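Local structure of glycosyl hydrolase, family 31/fibronectin type III domain protein (Clostridium perfringens, 4P5Y) at residues T50-A55 against A157-L162; L26-A31 against I66-D71; N89-E94 against G120-N125. The protein binds N-acetylgalactosamine and a calcium ion through an F5/8 type C domain, and is probably a carbohydrate-binding module of a family 31 glycoside hydrolase. One frame throughout, in Å; residues are numbered along the deposited sequence.

Contact 1. Residues T50-A55 against A157-L162. With CA (calcium ion), chain C; NGA (2-acetamido-2-deoxy-beta-D-galactopyranose), chain B.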
# COMPACT_ATOMS: atom_id res chain seq x y z
N THR A 50 -5.53 8.97 8.51
CA THR A 50 -4.83 7.97 9.29
C THR A 50 -3.78 7.28 8.42
O THR A 50 -3.97 7.11 7.21
CB THR A 50 -5.79 6.91 9.88
OG1 THR A 50 -6.42 6.18 8.82
CG2 THR A 50 -6.86 7.58 10.73
N ILE A 51 -2.67 6.90 9.03
CA ILE A 51 -1.68 6.14 8.29
C ILE A 51 -1.22 4.89 9.03
O ILE A 51 -1.32 4.79 10.25
CB ILE A 51 -0.42 6.98 7.99
CG1 ILE A 51 0.38 7.22 9.27
CG2 ILE A 51 -0.81 8.28 7.29
CD1 ILE A 51 1.55 8.15 9.09
N TRP A 52 -0.75 3.93 8.25
CA TRP A 52 0.17 2.92 8.75
C TRP A 52 1.60 3.42 8.58
O TRP A 52 1.96 3.91 7.52
CB TRP A 52 -0.02 1.60 8.02
CG TRP A 52 1.10 0.65 8.26
CD1 TRP A 52 1.48 0.12 9.46
CD2 TRP A 52 1.97 0.08 7.28
NE1 TRP A 52 2.53 -0.74 9.29
CE2 TRP A 52 2.85 -0.79 7.95
CE3 TRP A 52 2.08 0.21 5.89
CZ2 TRP A 52 3.85 -1.51 7.29
CZ3 TRP A 52 3.08 -0.51 5.23
CH2 TRP A 52 3.94 -1.36 5.93
N HIS A 53 2.40 3.29 9.62
CA HIS A 53 3.81 3.65 9.56
C HIS A 53 4.55 2.47 10.17
O HIS A 53 4.08 1.88 11.15
CB HIS A 53 4.08 4.95 10.33
CG HIS A 53 5.36 5.63 9.96
ND1 HIS A 53 6.60 5.06 10.18
CD2 HIS A 53 5.60 6.85 9.43
CE1 HIS A 53 7.54 5.90 9.78
NE2 HIS A 53 6.96 6.99 9.32
N SER A 54 5.69 2.10 9.58
CA SER A 54 6.48 0.99 10.11
C SER A 54 7.50 1.52 11.11
O SER A 54 7.71 2.73 11.23
CB SER A 54 7.17 0.23 8.98
OG SER A 54 8.08 1.07 8.28
N ALA A 55 8.14 0.61 11.85
CA ALA A 55 9.05 1.02 12.91
C ALA A 55 10.27 1.73 12.34
O ALA A 55 10.67 1.49 11.19
CB ALA A 55 9.48 -0.19 13.75
N ALA A 157 8.41 2.83 5.98
CA ALA A 157 7.32 3.08 5.05
C ALA A 157 6.03 3.48 5.76
O ALA A 157 5.76 3.06 6.90
CB ALA A 157 7.06 1.86 4.19
N SER A 158 5.24 4.29 5.06
CA SER A 158 3.88 4.57 5.50
C SER A 158 2.92 4.49 4.32
O SER A 158 3.33 4.52 3.16
CB SER A 158 3.80 5.93 6.20
OG SER A 158 4.32 6.98 5.39
N ALA A 159 1.64 4.35 4.63
CA ALA A 159 0.58 4.43 3.63
C ALA A 159 -0.65 5.00 4.30
O ALA A 159 -1.03 4.56 5.40
CB ALA A 159 0.28 3.06 3.01
N ALA A 160 -1.26 5.98 3.66
CA ALA A 160 -2.50 6.55 4.17
C ALA A 160 -3.67 5.66 3.78
O ALA A 160 -4.54 5.39 4.59
CB ALA A 160 -2.69 7.99 3.65
N GLU A 161 -3.67 5.20 2.54
CA GLU A 161 -4.72 4.31 2.07
C GLU A 161 -4.24 3.32 1.02
O GLU A 161 -3.36 3.61 0.21
CB GLU A 161 -5.89 5.08 1.46
CG GLU A 161 -6.87 5.68 2.43
CD GLU A 161 -8.21 6.00 1.74
OE1 GLU A 161 -8.39 7.13 1.23
OE2 GLU A 161 -9.07 5.10 1.69
N LEU A 162 -4.86 2.16 1.03
CA LEU A 162 -4.84 1.27 -0.11
C LEU A 162 -6.27 1.06 -0.56
O LEU A 162 -7.10 0.54 0.19
CB LEU A 162 -4.17 -0.07 0.22
CG LEU A 162 -2.74 0.06 0.69
CD1 LEU A 162 -2.26 -1.26 1.23
CD2 LEU A 162 -1.87 0.56 -0.46
CA CA C . -5.97 5.63 6.53
C1 NGA B . 8.69 11.42 13.00
C2 NGA B . 7.31 11.02 12.47
C3 NGA B . 7.18 9.50 12.45
C4 NGA B . 8.37 8.90 11.70
C5 NGA B . 9.66 9.39 12.33
C6 NGA B . 10.90 8.79 11.68
C7 NGA B . 5.56 12.71 12.83
C8 NGA B . 4.55 13.27 13.79
N2 NGA B . 6.23 11.63 13.24
O1 NGA B . 8.87 12.81 12.89
O3 NGA B . 5.95 9.10 11.88
O4 NGA B . 8.32 9.30 10.35
O5 NGA B . 9.68 10.79 12.22
O6 NGA B . 11.86 9.81 11.43
O7 NGA B . 5.74 13.26 11.73
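Trp52 and Ala159 pair as antiparallel strand neighbours in a backbone ladder that runs on to Ser54 and Ala157. This ladder is the tight part of the contact. Trp52 N donates to Ala159 O at 2.9 Å. The return bond from Ala159 N to Trp52 O is less certain, because that oxygen is modelled too close to its surroundings. Next along, Ser54 N gives a bond of 2.8 Å to Ala157 O. Ser54 OG accepts from Ala157 N at 2.9 Å and 170°. Its torsion, with OG between its own N and carbonyl carbon (chi1 62°), turns the hydroxyl to Ala157 N. With the Ser54 N bond, Ala157 is held at both N and O.

The calcium ion ties the other end. Thr50 binds it with O and OG1, and Ala160 with O. Asn42 O, Asp45 OD1 and Asp47 O complete the site.

Side-chain contacts are sparser. Beside the calcium end, Ile51 CG2 is 4.1 Å from Ala160 CB. Trp52 CE3 stays 4.4 Å from Ala159 CB. The His53 ring lies between Ala157 O over one face and sugar O3 over the other. His53 ND1 donates in the ring plane to Ser54 O at 2.8 Å, which fixes the ring's rotation. His53 NE2 meets O4 of the N-acetylgalactosamine at 2.9 Å, a weak, bent bond. Arg84, Asn89 and Tyr156 also bind this sugar.

Strand 52-53 is an outermost strand of its sheet. Its neighbour 158-166 carries a classic beta bulge, where Ala160 and Glu161 both face Leu82 of strand 73-82. Trp52 touches Val64 and Ile66 of strand 64-70, in the other sheet.

Contact 2. Residues L26-A31 against I66-D71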
# COMPACT_ATOMS: atom_id res chain seq x y z
N LEU A 26 -12.17 -4.67 3.61
CA LEU A 26 -10.75 -4.98 3.84
C LEU A 26 -10.37 -5.09 5.31
O LEU A 26 -10.99 -4.49 6.18
CB LEU A 26 -9.88 -3.91 3.18
CG LEU A 26 -10.39 -3.41 1.83
CD1 LEU A 26 -9.51 -2.26 1.37
CD2 LEU A 26 -10.41 -4.55 0.80
N GLU A 27 -9.33 -5.88 5.57
CA GLU A 27 -8.77 -6.00 6.91
C GLU A 27 -7.26 -6.21 6.86
O GLU A 27 -6.77 -7.11 6.18
CB GLU A 27 -9.44 -7.15 7.66
CG GLU A 27 -8.89 -7.40 9.06
CD GLU A 27 -9.33 -8.73 9.65
OE1 GLU A 27 -10.03 -9.51 8.96
OE2 GLU A 27 -8.97 -9.00 10.82
N ALA A 28 -6.51 -5.37 7.56
CA ALA A 28 -5.07 -5.54 7.63
C ALA A 28 -4.76 -6.64 8.64
O ALA A 28 -4.96 -6.47 9.85
CB ALA A 28 -4.36 -4.22 8.00
N ILE A 29 -4.30 -7.78 8.17
CA ILE A 29 -4.07 -8.87 9.10
C ILE A 29 -2.63 -8.91 9.55
O ILE A 29 -2.31 -9.50 10.57
CB ILE A 29 -4.46 -10.24 8.50
CG1 ILE A 29 -3.66 -10.54 7.23
CG2 ILE A 29 -5.96 -10.28 8.20
CD1 ILE A 29 -4.01 -11.88 6.65
N TYR A 30 -1.75 -8.26 8.81
CA TYR A 30 -0.34 -8.30 9.18
C TYR A 30 0.48 -7.17 8.57
O TYR A 30 0.20 -6.72 7.47
CB TYR A 30 0.23 -9.67 8.77
CG TYR A 30 1.73 -9.75 8.84
CD1 TYR A 30 2.37 -10.22 9.98
CD2 TYR A 30 2.51 -9.35 7.76
CE1 TYR A 30 3.77 -10.28 10.05
CE2 TYR A 30 3.89 -9.41 7.81
CZ TYR A 30 4.51 -9.88 8.95
OH TYR A 30 5.88 -9.94 8.96
N ALA A 31 1.48 -6.72 9.31
CA ALA A 31 2.48 -5.78 8.81
C ALA A 31 3.81 -6.09 9.49
O ALA A 31 3.81 -6.48 10.66
CB ALA A 31 2.08 -4.38 9.07
N ILE A 66 2.76 -5.12 4.15
CA ILE A 66 1.49 -5.18 4.87
C ILE A 66 0.51 -6.11 4.13
O ILE A 66 0.45 -6.10 2.90
CB ILE A 66 0.88 -3.78 5.02
CG1 ILE A 66 -0.48 -3.85 5.72
CG2 ILE A 66 0.75 -3.12 3.68
CD1 ILE A 66 -1.00 -2.47 6.17
N THR A 67 -0.21 -6.93 4.87
CA THR A 67 -1.08 -7.89 4.22
C THR A 67 -2.52 -7.55 4.49
O THR A 67 -2.96 -7.47 5.63
CB THR A 67 -0.80 -9.33 4.68
OG1 THR A 67 0.51 -9.71 4.25
CG2 THR A 67 -1.84 -10.28 4.07
N ILE A 68 -3.25 -7.34 3.40
CA ILE A 68 -4.65 -6.99 3.47
C ILE A 68 -5.49 -8.21 3.15
O ILE A 68 -5.30 -8.86 2.12
CB ILE A 68 -5.00 -5.85 2.47
CG1 ILE A 68 -4.12 -4.62 2.72
CG2 ILE A 68 -6.50 -5.51 2.52
CD1 ILE A 68 -3.93 -4.27 4.20
N LYS A 69 -6.43 -8.51 4.04
CA LYS A 69 -7.41 -9.56 3.79
C LYS A 69 -8.76 -9.01 3.36
O LYS A 69 -9.31 -8.11 4.01
CB LYS A 69 -7.59 -10.44 5.02
CG LYS A 69 -8.84 -11.30 4.97
CD LYS A 69 -8.86 -12.22 6.17
CE LYS A 69 -10.06 -13.13 6.18
NZ LYS A 69 -9.93 -14.07 7.33
N LEU A 70 -9.30 -9.58 2.28
CA LEU A 70 -10.60 -9.20 1.74
C LEU A 70 -11.68 -10.13 2.31
O LEU A 70 -11.37 -11.22 2.76
CB LEU A 70 -10.56 -9.24 0.20
CG LEU A 70 -9.65 -8.21 -0.50
CD1 LEU A 70 -8.26 -8.25 0.07
CD2 LEU A 70 -9.59 -8.42 -1.99
N ASP A 71 -12.94 -9.71 2.29
CA ASP A 71 -14.00 -10.49 2.94
C ASP A 71 -14.36 -11.74 2.14
O ASP A 71 -14.93 -12.69 2.67
CB ASP A 71 -15.26 -9.64 3.18
CG ASP A 71 -15.91 -9.16 1.89
OD1 ASP A 71 -15.18 -8.64 1.02
OD2 ASP A 71 -17.15 -9.30 1.76
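Glu27 and Lys69 form a hydrogen-bonded pair of an antiparallel ladder, bonded in both directions. Lys69 N reaches Glu27 O at 2.6 Å and 169°, while the bond from Glu27 N to Lys69 O is more bent, at 133°. At the far end Thr67 N donates to Tyr30 O at 2.6 Å. Between these pairs the register slips by one residue. Ile29 and Tyr30 both face Thr67, a classic beta bulge. Thr67 O takes a bond of 2.9 Å from Ile29 N, and a weak one from Tyr30 N.

Apolar contacts fill the face of Leu26, Ala28 and Ala31. Leu26 CB rests on Ile68 CG2, and Leu26 lies alongside Leu70 with its CD2 against Leu70 CG. Ile68 CD1 bends back to Ala28 CB, 3.8 Å away. On the same face Ile66 reaches Ala28 with CD1 and Ala31 with CG1. Phe164 of the other sheet touches Leu26, Ile68 and Leu70.

The opposite face mixes apolar and polar groups. Ile29 crosses Lys69 at about a right angle, with Ile29 CG2 3.6 Å from Lys69 CB. The CG1-CD1 branch of Ile29 lies against Thr67 CG2. Thr67 OG1 stands beside the backbone N (chi1 -65°), which leaves CG2 anti to it. Glu27 and Lys69 run side by side as extended chains, but Glu27 OE1 and Lys69 NZ stay 4.8 Å apart.

The two faces therefore do different work. The aliphatic face closes against the second sheet of the sandwich, whereas the other carries polar ends. The opposite charges of Glu27 and Lys69 may attract without a salt bridge, leaving the backbone bonds to set the pairing.

Contact 3. Residues N89-E94 against G120-N125. With NGA (2-acetamido-2-deoxy-beta-D-galactopyranose), chain B.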
# COMPACT_ATOMS: atom_id res chain seq x y z
N ASN A 89 7.48 11.48 5.09
CA ASN A 89 8.10 10.37 5.79
C ASN A 89 7.37 9.05 5.59
O ASN A 89 6.24 8.86 6.05
CB ASN A 89 8.23 10.69 7.28
CG ASN A 89 9.51 11.43 7.60
OD1 ASN A 89 10.19 11.94 6.69
ND2 ASN A 89 9.87 11.49 8.88
N GLY A 90 8.03 8.14 4.88
CA GLY A 90 7.49 6.84 4.58
C GLY A 90 6.87 6.79 3.19
O GLY A 90 6.28 5.77 2.82
N HIS A 91 6.98 7.87 2.42
CA HIS A 91 6.48 7.87 1.04
C HIS A 91 7.14 6.77 0.20
O HIS A 91 8.35 6.79 -0.00
CB HIS A 91 6.71 9.23 0.38
CG HIS A 91 5.63 10.24 0.66
ND1 HIS A 91 5.43 11.35 -0.13
CD2 HIS A 91 4.72 10.30 1.65
CE1 HIS A 91 4.43 12.05 0.37
NE2 HIS A 91 3.98 11.44 1.45
N VAL A 92 6.33 5.83 -0.29
CA VAL A 92 6.86 4.68 -1.02
C VAL A 92 7.09 4.98 -2.50
O VAL A 92 6.19 5.46 -3.19
CB VAL A 92 5.91 3.46 -0.93
CG1 VAL A 92 6.48 2.30 -1.75
CG2 VAL A 92 5.71 3.05 0.52
N THR A 93 8.30 4.69 -2.97
CA THR A 93 8.67 5.03 -4.34
C THR A 93 8.92 3.78 -5.18
O THR A 93 8.95 3.85 -6.41
CB THR A 93 9.92 5.91 -4.37
OG1 THR A 93 11.05 5.16 -3.90
CG2 THR A 93 9.72 7.12 -3.48
N GLU A 94 9.12 2.65 -4.51
CA GLU A 94 9.25 1.37 -5.19
C GLU A 94 8.57 0.27 -4.38
O GLU A 94 8.74 0.19 -3.16
CB GLU A 94 10.71 1.04 -5.41
CG GLU A 94 10.93 -0.10 -6.37
CD GLU A 94 12.38 -0.29 -6.69
OE1 GLU A 94 12.99 0.67 -7.21
OE2 GLU A 94 12.92 -1.37 -6.38
N GLY A 120 12.94 15.67 -5.21
CA GLY A 120 13.33 14.32 -4.84
C GLY A 120 13.00 14.03 -3.38
O GLY A 120 13.44 13.02 -2.85
N ASN A 121 12.21 14.91 -2.76
CA ASN A 121 11.92 14.82 -1.32
C ASN A 121 10.53 14.25 -0.98
O ASN A 121 10.26 13.93 0.17
CB ASN A 121 12.04 16.21 -0.68
CG ASN A 121 10.84 17.11 -0.99
OD1 ASN A 121 10.17 16.95 -2.01
ND2 ASN A 121 10.56 18.05 -0.10
N ALA A 122 9.66 14.15 -1.99
CA ALA A 122 8.30 13.63 -1.79
C ALA A 122 7.75 13.06 -3.09
O ALA A 122 8.29 13.33 -4.16
CB ALA A 122 7.38 14.72 -1.26
N LEU A 123 6.68 12.27 -2.99
CA LEU A 123 6.03 11.76 -4.19
C LEU A 123 5.50 12.90 -5.07
O LEU A 123 4.98 13.89 -4.55
CB LEU A 123 4.90 10.80 -3.82
CG LEU A 123 5.35 9.36 -3.50
CD1 LEU A 123 4.15 8.43 -3.45
CD2 LEU A 123 6.33 8.89 -4.53
N ALA A 124 5.62 12.75 -6.39
CA ALA A 124 5.17 13.78 -7.33
C ALA A 124 3.67 13.89 -7.31
O ALA A 124 3.10 14.97 -7.45
CB ALA A 124 5.64 13.47 -8.74
N ASN A 125 3.04 12.74 -7.13
CA ASN A 125 1.60 12.66 -7.02
C ASN A 125 1.24 12.39 -5.57
O ASN A 125 1.60 11.36 -5.03
CB ASN A 125 1.06 11.56 -7.93
CG ASN A 125 -0.43 11.41 -7.84
OD1 ASN A 125 -1.12 12.30 -7.33
ND2 ASN A 125 -0.95 10.28 -8.32
C1 NGA B . 8.69 11.42 13.00
C2 NGA B . 7.31 11.02 12.47
C3 NGA B . 7.18 9.50 12.45
C4 NGA B . 8.37 8.90 11.70
C5 NGA B . 9.66 9.39 12.33
C6 NGA B . 10.90 8.79 11.68
C7 NGA B . 5.56 12.71 12.83
C8 NGA B . 4.55 13.27 13.79
N2 NGA B . 6.23 11.63 13.24
O1 NGA B . 8.87 12.81 12.89
O3 NGA B . 5.95 9.10 11.88
O4 NGA B . 8.32 9.30 10.35
O5 NGA B . 9.68 10.79 12.22
O6 NGA B . 11.86 9.81 11.43
O7 NGA B . 5.74 13.26 11.73
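A G1 beta bulge formed by Gly90 and His91 opposite Leu149 leads the chain into strand 92-100, and here His91 meets Leu123 of the long loop after strand 107-113. The cross-contact has a single hydrogen bond. Leu123 N donates to His91 ND1 at 3.3 Å. The bond is long but straight, at 176°. The donor comes in at the ring edge, only 6° out of the ring plane, and Ala122 CB lies 4.1 Å from His91 ND1. On the other side of the ring, NE2 bonds to Arg84 O. The two bonds fix the rotation of the ring.

This end of the F5/8 type C beta-sandwich carries the sugar site. Asn89, just before the bulge, binds the N-acetylgalactosamine through ND2. The bond from Asn89 ND2 to sugar O4 is 3.1 Å, and that to sugar O5 is weak. Asn89 OD1 is bonded to Asp151 N, which helps set the amide. Arg84 also binds the sugar, so His91 probably helps position Arg84, as a second-shell residue.

Beyond the histidine come aliphatic side-chain contacts, with the methyls also lying against Val92 O. Leu123 points its side chain at the strand start. CG stands beside its own N, anti to the carbonyl carbon (chi1 -82°), and both methyls come up to the backbone of Val92. Leu123 CD1 is 3.6 Å from Val92 O. Leu123 CD2 also touches Thr93 CG2 at 4.0 Å, the two side chains crossing obliquely. Val92 itself turns away from the loop, onto Ala145 and Thr148 of strand 140-148.

Contact 1 lies between the other two, its centre about 13 Å from that of contact 2 and about 12 Å from that of contact 3. Toward contact 2, the Trp52 ring bridges the sheets, with Trp52 NE1 3.7 Å from Ala31 CB. Toward contact 3, the join is polar: Ser158 OG lies 2.8 Å from Asn89 O and Ser158 N lies 2.9 Å from Gly90 O, both probable hydrogen bonds. Contacts 1 and 3 also meet at the sugar: His53 and Asn89 each bond it. Contact 1 alone also binds calcium. Contacts 2 and 3 do not touch; their nearest atoms are about 9 Å apart, though both reach the five-stranded sheet.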